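Local coordinates for cell division control protein Cdc48 (PDB 5E7P) that binds ADP and probably hydrolyses ATP, as a AAA-type ATPase of the Cdc48 family with two nucleotide sites in one chain, at residues R64-V69 with L89-V94; A57-G62 with L101-T106; Y525-C530 with E736-F741. One frame throughout, in Å; residues are numbered along the deposited sequence.

Contact 1. Residues R64-V69 with L89-V94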
loop_
_atom_site.group_PDB
_atom_site.type_symbol
_atom_site.label_atom_id
_atom_site.label_comp_id
_atom_site.label_asym_id
_atom_site.label_seq_id
_atom_site.Cartn_x
_atom_site.Cartn_y
_atom_site.Cartn_z
ATOM N N ARG A 64 -22.148 -7.054 20.009
ATOM C CA ARG A 64 -20.965 -6.206 19.956
ATOM C C ARG A 64 -20.608 -5.904 18.505
ATOM O O ARG A 64 -21.140 -6.522 17.582
ATOM C CB ARG A 64 -19.777 -6.896 20.628
ATOM C CG ARG A 64 -20.089 -7.545 21.963
ATOM C CD ARG A 64 -18.851 -8.216 22.529
ATOM N NE ARG A 64 -17.786 -7.250 22.779
ATOM C CZ ARG A 64 -16.524 -7.578 23.034
ATOM N NH1 ARG A 64 -15.622 -6.630 23.249
ATOM N NH2 ARG A 64 -16.161 -8.854 23.070
ATOM N N THR A 65 -19.693 -4.960 18.310
ATOM C CA THR A 65 -19.215 -4.629 16.975
ATOM C C THR A 65 -17.724 -4.926 16.841
ATOM O O THR A 65 -16.909 -4.440 17.626
ATOM C CB THR A 65 -19.469 -3.148 16.626
ATOM O OG1 THR A 65 -20.880 -2.900 16.571
ATOM C CG2 THR A 65 -18.852 -2.807 15.278
ATOM N N THR A 66 -17.372 -5.734 15.846
ATOM C CA THR A 66 -15.974 -6.038 15.569
ATOM C C THR A 66 -15.701 -5.891 14.076
ATOM O O THR A 66 -16.558 -5.427 13.326
ATOM C CB THR A 66 -15.591 -7.459 16.033
ATOM O OG1 THR A 66 -14.166 -7.607 16.010
ATOM C CG2 THR A 66 -16.225 -8.511 15.136
ATOM N N ALA A 67 -14.504 -6.276 13.649
ATOM C CA ALA A 67 -14.159 -6.225 12.236
ATOM C C ALA A 67 -13.250 -7.382 11.836
ATOM O O ALA A 67 -12.447 -7.863 12.635
ATOM C CB ALA A 67 -13.516 -4.896 11.895
ATOM N N ALA A 68 -13.388 -7.829 10.594
ATOM C CA ALA A 68 -12.548 -8.895 10.073
ATOM C C ALA A 68 -12.288 -8.686 8.587
ATOM O O ALA A 68 -12.928 -7.851 7.950
ATOM C CB ALA A 68 -13.193 -10.250 10.322
ATOM N N VAL A 69 -11.343 -9.446 8.045
ATOM C CA VAL A 69 -11.006 -9.369 6.629
ATOM C C VAL A 69 -11.879 -10.327 5.826
ATOM O O VAL A 69 -11.977 -11.513 6.151
ATOM C CB VAL A 69 -9.519 -9.706 6.388
ATOM C CG1 VAL A 69 -9.198 -9.720 4.894
ATOM C CG2 VAL A 69 -8.628 -8.715 7.123
ATOM N N LEU A 89 -16.590 -14.874 16.416
ATOM C CA LEU A 89 -17.906 -15.058 17.018
ATOM C C LEU A 89 -17.953 -14.395 18.389
ATOM O O LEU A 89 -18.952 -13.779 18.761
ATOM C CB LEU A 89 -18.235 -16.546 17.154
ATOM C CG LEU A 89 -18.570 -17.324 15.881
ATOM C CD1 LEU A 89 -18.805 -18.788 16.208
ATOM C CD2 LEU A 89 -19.789 -16.729 15.193
ATOM N N SER A 90 -16.858 -14.520 19.129
ATOM C CA SER A 90 -16.744 -13.918 20.449
ATOM C C SER A 90 -16.630 -12.397 20.364
ATOM O O SER A 90 -17.268 -11.677 21.132
ATOM C CB SER A 90 -15.540 -14.504 21.188
ATOM O OG SER A 90 -15.375 -13.898 22.455
ATOM N N ASN A 91 -15.822 -11.911 19.425
ATOM C CA ASN A 91 -15.616 -10.472 19.262
ATOM C C ASN A 91 -16.856 -9.735 18.759
ATOM O O ASN A 91 -17.037 -8.551 19.037
ATOM C CB ASN A 91 -14.433 -10.194 18.328
ATOM C CG ASN A 91 -13.099 -10.567 18.945
ATOM O OD1 ASN A 91 -12.990 -10.734 20.161
ATOM N ND2 ASN A 91 -12.072 -10.693 18.107
ATOM N N ALA A 92 -17.702 -10.441 18.017
ATOM C CA ALA A 92 -18.888 -9.834 17.426
ATOM C C ALA A 92 -20.124 -10.020 18.303
ATOM O O ALA A 92 -21.178 -9.446 18.031
ATOM C CB ALA A 92 -19.136 -10.399 16.035
ATOM N N GLY A 93 -19.990 -10.826 19.351
ATOM C CA GLY A 93 -21.100 -11.105 20.243
ATOM C C GLY A 93 -22.200 -11.873 19.540
ATOM O O GLY A 93 -23.383 -11.571 19.699
ATOM N N VAL A 94 -21.803 -12.868 18.755
ATOM C CA VAL A 94 -22.747 -13.682 18.003
ATOM C C VAL A 94 -22.604 -15.156 18.367
ATOM O O VAL A 94 -21.497 -15.698 18.376
ATOM C CB VAL A 94 -22.537 -13.522 16.483
ATOM C CG1 VAL A 94 -23.590 -14.305 15.711
ATOM C CG2 VAL A 94 -22.568 -12.055 16.095
HETATM O O HOH W 1 -12.879 -10.048 15.301
#

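Contact 2. Residues A57-G62 with L101-T106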
loop_
_atom_site.group_PDB
_atom_site.type_symbol
_atom_site.label_atom_id
_atom_site.label_comp_id
_atom_site.label_asym_id
_atom_site.label_seq_id
_atom_site.Cartn_x
_atom_site.Cartn_y
_atom_site.Cartn_z
ATOM N N ALA A 57 -12.001 -5.191 4.472
ATOM C CA ALA A 57 -12.508 -5.461 5.813
ATOM C C ALA A 57 -14.010 -5.244 5.880
ATOM O O ALA A 57 -14.557 -4.397 5.172
ATOM C CB ALA A 57 -11.807 -4.590 6.841
ATOM N N VAL A 58 -14.671 -6.019 6.731
ATOM C CA VAL A 58 -16.094 -5.838 6.984
ATOM C C VAL A 58 -16.356 -5.636 8.468
ATOM O O VAL A 58 -15.622 -6.144 9.315
ATOM C CB VAL A 58 -16.936 -7.041 6.502
ATOM C CG1 VAL A 58 -17.113 -7.002 4.998
ATOM C CG2 VAL A 58 -16.310 -8.355 6.954
ATOM N N ALA A 59 -17.405 -4.883 8.774
ATOM C CA ALA A 59 -17.869 -4.755 10.143
ATOM C C ALA A 59 -18.797 -5.925 10.442
ATOM O O ALA A 59 -19.676 -6.243 9.644
ATOM C CB ALA A 59 -18.593 -3.435 10.335
ATOM N N LEU A 60 -18.586 -6.573 11.583
ATOM C CA LEU A 60 -19.430 -7.687 12.005
ATOM C C LEU A 60 -20.109 -7.345 13.323
ATOM O O LEU A 60 -19.441 -7.089 14.328
ATOM C CB LEU A 60 -18.606 -8.969 12.136
ATOM C CG LEU A 60 -18.132 -9.582 10.815
ATOM C CD1 LEU A 60 -17.097 -10.665 11.059
ATOM C CD2 LEU A 60 -19.312 -10.142 10.031
ATOM N N THR A 61 -21.440 -7.345 13.317
ATOM C CA THR A 61 -22.201 -6.830 14.451
ATOM C C THR A 61 -23.246 -7.801 14.991
ATOM O O THR A 61 -24.168 -8.202 14.281
ATOM C CB THR A 61 -22.908 -5.505 14.096
ATOM O OG1 THR A 61 -21.960 -4.581 13.547
ATOM C CG2 THR A 61 -23.539 -4.895 15.332
ATOM N N GLY A 62 -23.086 -8.177 16.255
ATOM C CA GLY A 62 -24.111 -8.897 16.987
ATOM C C GLY A 62 -24.529 -8.053 18.176
ATOM O O GLY A 62 -25.128 -6.991 18.008
ATOM N N LEU A 101 -24.816 -9.096 11.396
ATOM C CA LEU A 101 -24.855 -7.985 10.455
ATOM C C LEU A 101 -23.475 -7.748 9.848
ATOM O O LEU A 101 -22.492 -7.554 10.566
ATOM C CB LEU A 101 -25.368 -6.713 11.133
ATOM C CG LEU A 101 -26.869 -6.431 11.000
ATOM C CD1 LEU A 101 -27.244 -6.227 9.536
ATOM C CD2 LEU A 101 -27.705 -7.540 11.625
ATOM N N VAL A 102 -23.411 -7.777 8.522
ATOM C CA VAL A 102 -22.161 -7.569 7.805
ATOM C C VAL A 102 -22.255 -6.296 6.973
ATOM O O VAL A 102 -23.269 -6.047 6.324
ATOM C CB VAL A 102 -21.846 -8.759 6.880
ATOM C CG1 VAL A 102 -20.418 -8.668 6.358
ATOM C CG2 VAL A 102 -22.061 -10.068 7.616
ATOM N N SER A 103 -21.198 -5.491 6.995
ATOM C CA SER A 103 -21.172 -4.246 6.238
ATOM C C SER A 103 -19.740 -3.765 6.055
ATOM O O SER A 103 -18.885 -4.023 6.903
ATOM C CB SER A 103 -21.983 -3.168 6.959
ATOM O OG SER A 103 -21.362 -2.798 8.176
ATOM N N PRO A 104 -19.471 -3.067 4.941
ATOM C CA PRO A 104 -18.148 -2.479 4.725
ATOM C C PRO A 104 -17.789 -1.513 5.844
ATOM O O PRO A 104 -18.659 -0.810 6.358
ATOM C CB PRO A 104 -18.309 -1.723 3.399
ATOM C CG PRO A 104 -19.784 -1.582 3.195
ATOM C CD PRO A 104 -20.379 -2.801 3.814
ATOM N N VAL A 105 -16.518 -1.492 6.227
ATOM C CA VAL A 105 -16.063 -0.604 7.285
ATOM C C VAL A 105 -14.829 0.160 6.828
ATOM O O VAL A 105 -13.981 -0.378 6.118
ATOM C CB VAL A 105 -15.768 -1.380 8.593
ATOM C CG1 VAL A 105 -14.607 -2.352 8.402
ATOM C CG2 VAL A 105 -15.491 -0.421 9.746
ATOM N N THR A 106 -14.748 1.430 7.204
ATOM C CA THR A 106 -13.556 2.215 6.935
ATOM C C THR A 106 -12.473 1.828 7.935
ATOM O O THR A 106 -12.689 1.871 9.150
ATOM C CB THR A 106 -13.832 3.727 7.033
ATOM O OG1 THR A 106 -14.869 4.089 6.114
ATOM C CG2 THR A 106 -12.572 4.517 6.702
HETATM O O HOH W 2 -14.643 -2.227 3.254
HETATM O O HOH W 3 -21.745 -4.682 10.666
#

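Contact 3. Residues Y525-C530 with E736-F741. With ADP (adenosine-5'-diphosphate), chain D.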
loop_
_atom_site.group_PDB
_atom_site.type_symbol
_atom_site.label_atom_id
_atom_site.label_comp_id
_atom_site.label_asym_id
_atom_site.label_seq_id
_atom_site.Cartn_x
_atom_site.Cartn_y
_atom_site.Cartn_z
ATOM N N TYR A 525 -7.054 10.759 -21.203
ATOM C CA TYR A 525 -8.291 11.498 -20.961
ATOM C C TYR A 525 -9.535 10.756 -21.437
ATOM O O TYR A 525 -9.535 10.118 -22.491
ATOM C CB TYR A 525 -8.228 12.888 -21.606
ATOM C CG TYR A 525 -8.038 12.857 -23.106
ATOM C CD1 TYR A 525 -6.765 12.825 -23.663
ATOM C CD2 TYR A 525 -9.129 12.857 -23.964
ATOM C CE1 TYR A 525 -6.587 12.793 -25.030
ATOM C CE2 TYR A 525 -8.960 12.825 -25.329
ATOM C CZ TYR A 525 -7.687 12.793 -25.859
ATOM O OH TYR A 525 -7.513 12.761 -27.223
ATOM N N GLY A 526 -10.597 10.851 -20.647
ATOM C CA GLY A 526 -11.869 10.255 -21.004
ATOM C C GLY A 526 -12.963 10.700 -20.056
ATOM O O GLY A 526 -12.684 11.364 -19.058
ATOM N N PRO A 527 -14.219 10.343 -20.364
ATOM C CA PRO A 527 -15.352 10.660 -19.489
ATOM C C PRO A 527 -15.227 9.922 -18.161
ATOM O O PRO A 527 -14.579 8.876 -18.114
ATOM C CB PRO A 527 -16.558 10.146 -20.280
ATOM C CG PRO A 527 -16.003 9.108 -21.192
ATOM C CD PRO A 527 -14.628 9.570 -21.548
ATOM N N PRO A 528 -15.829 10.467 -17.091
ATOM C CA PRO A 528 -15.730 9.883 -15.748
ATOM C C PRO A 528 -16.260 8.454 -15.688
ATOM O O PRO A 528 -17.139 8.082 -16.467
ATOM C CB PRO A 528 -16.619 10.801 -14.901
ATOM C CG PRO A 528 -16.655 12.086 -15.646
ATOM C CD PRO A 528 -16.623 11.707 -17.092
ATOM N N GLY A 529 -15.718 7.667 -14.763
ATOM C CA GLY A 529 -16.170 6.306 -14.543
ATOM C C GLY A 529 -15.898 5.361 -15.695
ATOM O O GLY A 529 -16.641 4.404 -15.904
ATOM N N CYS A 530 -14.827 5.617 -16.442
ATOM C CA CYS A 530 -14.477 4.775 -17.581
ATOM C C CYS A 530 -13.099 4.135 -17.440
ATOM O O CYS A 530 -12.627 3.449 -18.349
ATOM C CB CYS A 530 -14.571 5.566 -18.882
ATOM S SG CYS A 530 -16.250 6.061 -19.292
ATOM N N GLU A 736 -18.666 13.198 -27.171
ATOM C CA GLU A 736 -18.281 13.636 -28.506
ATOM C C GLU A 736 -17.199 14.707 -28.413
ATOM O O GLU A 736 -16.259 14.727 -29.207
ATOM C CB GLU A 736 -19.494 14.188 -29.258
ATOM C CG GLU A 736 -19.320 14.243 -30.765
ATOM C CD GLU A 736 -19.351 12.866 -31.404
ATOM O OE1 GLU A 736 -18.870 12.728 -32.550
ATOM O OE2 GLU A 736 -19.865 11.921 -30.764
ATOM N N SER A 737 -17.339 15.589 -27.430
ATOM C CA SER A 737 -16.397 16.684 -27.228
ATOM C C SER A 737 -14.994 16.182 -26.875
ATOM O O SER A 737 -13.994 16.786 -27.262
ATOM C CB SER A 737 -16.912 17.625 -26.137
ATOM O OG SER A 737 -16.085 18.768 -26.013
ATOM N N LEU A 738 -14.927 15.076 -26.141
ATOM C CA LEU A 738 -13.647 14.494 -25.755
ATOM C C LEU A 738 -13.005 13.736 -26.909
ATOM O O LEU A 738 -11.786 13.755 -27.072
ATOM C CB LEU A 738 -13.821 13.557 -24.558
ATOM C CG LEU A 738 -14.220 14.205 -23.237
ATOM C CD1 LEU A 738 -14.257 13.169 -22.133
ATOM C CD2 LEU A 738 -13.257 15.323 -22.895
ATOM N N ARG A 739 -13.831 13.066 -27.706
ATOM C CA ARG A 739 -13.336 12.281 -28.831
ATOM C C ARG A 739 -12.736 13.174 -29.915
ATOM O O ARG A 739 -11.772 12.793 -30.582
ATOM C CB ARG A 739 -14.456 11.416 -29.418
ATOM C CG ARG A 739 -13.980 10.423 -30.468
ATOM C CD ARG A 739 -15.133 9.634 -31.071
ATOM N NE ARG A 739 -15.796 8.769 -30.098
ATOM C CZ ARG A 739 -17.009 8.992 -29.602
ATOM N NH1 ARG A 739 -17.698 10.056 -29.988
ATOM N NH2 ARG A 739 -17.534 8.149 -28.722
ATOM N N GLU A 740 -13.306 14.364 -30.079
ATOM C CA GLU A 740 -12.844 15.309 -31.091
ATOM C C GLU A 740 -11.639 16.129 -30.633
ATOM O O GLU A 740 -11.025 16.831 -31.436
ATOM C CB GLU A 740 -13.976 16.257 -31.495
ATOM C CG GLU A 740 -15.057 15.625 -32.353
ATOM C CD GLU A 740 -16.127 16.623 -32.755
ATOM O OE1 GLU A 740 -16.135 17.741 -32.195
ATOM O OE2 GLU A 740 -16.956 16.292 -33.631
ATOM N N PHE A 741 -11.306 16.036 -29.349
ATOM C CA PHE A 741 -10.261 16.869 -28.757
ATOM C C PHE A 741 -8.909 16.775 -29.467
ATOM O O PHE A 741 -8.260 17.793 -29.709
ATOM C CB PHE A 741 -10.090 16.558 -27.266
ATOM C CG PHE A 741 -8.953 17.299 -26.622
ATOM C CD1 PHE A 741 -9.103 18.620 -26.235
ATOM C CD2 PHE A 741 -7.732 16.679 -26.411
ATOM C CE1 PHE A 741 -8.056 19.307 -25.647
ATOM C CE2 PHE A 741 -6.682 17.361 -25.826
ATOM C CZ PHE A 741 -6.844 18.677 -25.443
HETATM P PB ADP D . -12.540 8.774 -13.280
HETATM O O1B ADP D . -13.957 8.915 -12.780
HETATM O O2B ADP D . -11.606 9.813 -12.709
HETATM O O3B ADP D . -12.426 8.594 -14.777
HETATM P PA ADP D . -12.129 5.936 -13.285
HETATM O O1A ADP D . -12.772 6.059 -14.645
HETATM O O2A ADP D . -10.780 5.283 -13.143
HETATM O O3A ADP D . -12.037 7.395 -12.600
HETATM O "O5'" ADP D . -13.138 5.102 -12.348
HETATM C "C5'" ADP D . -12.766 4.699 -11.032
HETATM C "C4'" ADP D . -13.641 3.522 -10.609
HETATM O "O4'" ADP D . -14.434 3.056 -11.706
HETATM C "C3'" ADP D . -12.801 2.346 -10.141
HETATM O "O3'" ADP D . -12.789 2.266 -8.713
HETATM C "C2'" ADP D . -13.456 1.117 -10.738
HETATM O "O2'" ADP D . -14.129 0.369 -9.719
HETATM C "C1'" ADP D . -14.466 1.625 -11.754
HETATM N N9 ADP D . -14.035 1.166 -13.096
HETATM C C8 ADP D . -13.675 1.971 -14.114
HETATM N N7 ADP D . -13.326 1.252 -15.211
HETATM C C5 ADP D . -13.462 -0.048 -14.899
HETATM C C6 ADP D . -13.259 -1.335 -15.603
HETATM N N6 ADP D . -12.831 -1.363 -16.887
HETATM N N1 ADP D . -13.514 -2.473 -14.921
HETATM C C2 ADP D . -13.936 -2.445 -13.643
HETATM N N3 ADP D . -14.143 -1.315 -12.941
HETATM C C4 ADP D . -13.929 -0.102 -13.504
#

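Contact 1. Residues R64-V69 with L89-V94
Thr66 and Ala92 meet through methyl groups, Thr66 CG2 resting on Ala92 CB at 3.6 Å. The hydroxyl of Thr66, anti to its backbone N (chi1 -168°), lies against Asn91, with OG1 3.5 Å from Asn91 CB. A water joins the same two side chains: it donates to Thr66 OG1 at 2.8 Å and accepts from Asn91 ND2 at 3.0 Å, with a weak second bond to Ala67 O. Between the two segments the one backbone bond is Arg64 N to Ala92 O (3.3 Å), the donor standing above the carbonyl plane. From there the Arg64 chain runs over the helix end: CB is 3.6 Å from Asn91 O, which also sits over one face of the guanidinium, toward its rim, while NH2 comes within 3.6 Å of Ser90 O obliquely. In the next shell Gly142 O accepts from Arg64 NH1, and Thr144 N donates to Asn91 OD1, fixing the amide. Gly93, with positive phi, ends the helix as C-prime of a Schellman motif, in which Val94 N bonds Leu89 O and Gly93 N weakly bonds Ser90 O. Carbonyls gathered at this C-terminus should attract the positive charge of Arg64, although the guanidinium makes no hydrogen bond to them.

Contact 2. Residues A57-G62 with L101-T106
Ala59 and Ser103 bond in both directions across two antiparallel strands: Ser103 N donates to Ala59 O at 3.1 Å, and Ala59 N bonds Ser103 O, though the modelled length of that return bond is doubtful. Two residues on, Thr61 and Leu101 form the second hydrogen-bonded pair, Thr61 N to Leu101 O at 3.0 Å and Leu101 N to Thr61 O at 3.1 Å. Leu101 O has a further partner, a water that donates to it at 3.0 Å and also hydrogen-bonds Thr61 OG1 and Ser103 OG, so both hydroxyls and a strand carbonyl share one molecule. A second water donates to Ala57 O at 2.9 Å and weakly to Val105 O, bridging the two segments where regular pairing has stopped. The face carrying Leu60 and Val102 is buried and apolar: the two side chains lie side by side, Leu60 CD2 3.7 Å from Val102 CG2, while Val102 CG1, anti to its backbone N (chi1 -168°), meets Val58 CB at 3.8 Å. The pair lies in the Cdc48 N-terminal domain, whose family is of the double-psi beta-barrel type. On the other edge of strand 57-61, Val58 and Leu60 make backbone bonds to Ala68 and Thr66 of strand 65-72; Val102 bonds to Leu22 of strand 22-28, and Leu50 of helix 44-50 packs on Val102 and Pro104.

Contact 3. Residues Y525-C530 with E736-F741
Leu738 O is approached by two groups: Tyr525 CE2 comes to 3.4 Å with the carbonyl oxygen at the ring edge, near its plane, and Phe741 N makes a weak hydrogen bond to it. Phe741 then turns its edge to the face of the tyrosine, a T-shaped pair with ring planes at 71°. Phe741 CD2 does the touching, 3.9 Å from Tyr525 CZ. One turn back, Leu738 reaches the chain beyond Tyr525, laying CD1 against the Gly526-Pro527 peptide and 3.7 Å from Pro527 CD. This peptide starts the P-loop (Walker A) that continues to Lys532 and Thr533. Farther along it, Gly529 N donates to ADP O1B at 2.9 Å, fairly straight at 163°, and Cys530 N gives O1A a weak bond; Gly531 N and Phe534 N also hold the nucleotide. The helix thus packs on the start of the loop, while backbone N-H groups farther along bind the nucleotide. Arg739 pairs with Glu736 through NH1 and with Glu652 through NE. Around the contact, Tyr525 ends strand 521-525 and bonds to Val649 of strand 645-650 and to Val651 just after it; Leu648 and Phe650 of that strand touch Phe741 and Leu738, and Pro632 touches both side chains, tying helix 732-739 to the sheet.

Contacts 1 and 2 both involve one sheet of the N-terminal domain, their centres about 9 Å apart; strands 57-61 and 65-72 are neighbours there, and contact 1 is nested within the chain loop that contact 2 closes. Contact 2 is strand pairing, with a buried apolar face and a watered one. Contact 1 instead sets a helix end on the next strand, chiefly through side chains and a water, and its arginine is partly exposed. Contact 3 lies apart, its centre about 37 Å from that of contact 2, in the second AAA module. It is the most buried, has no hydrogen bond between its segments, and alone touches nucleotide.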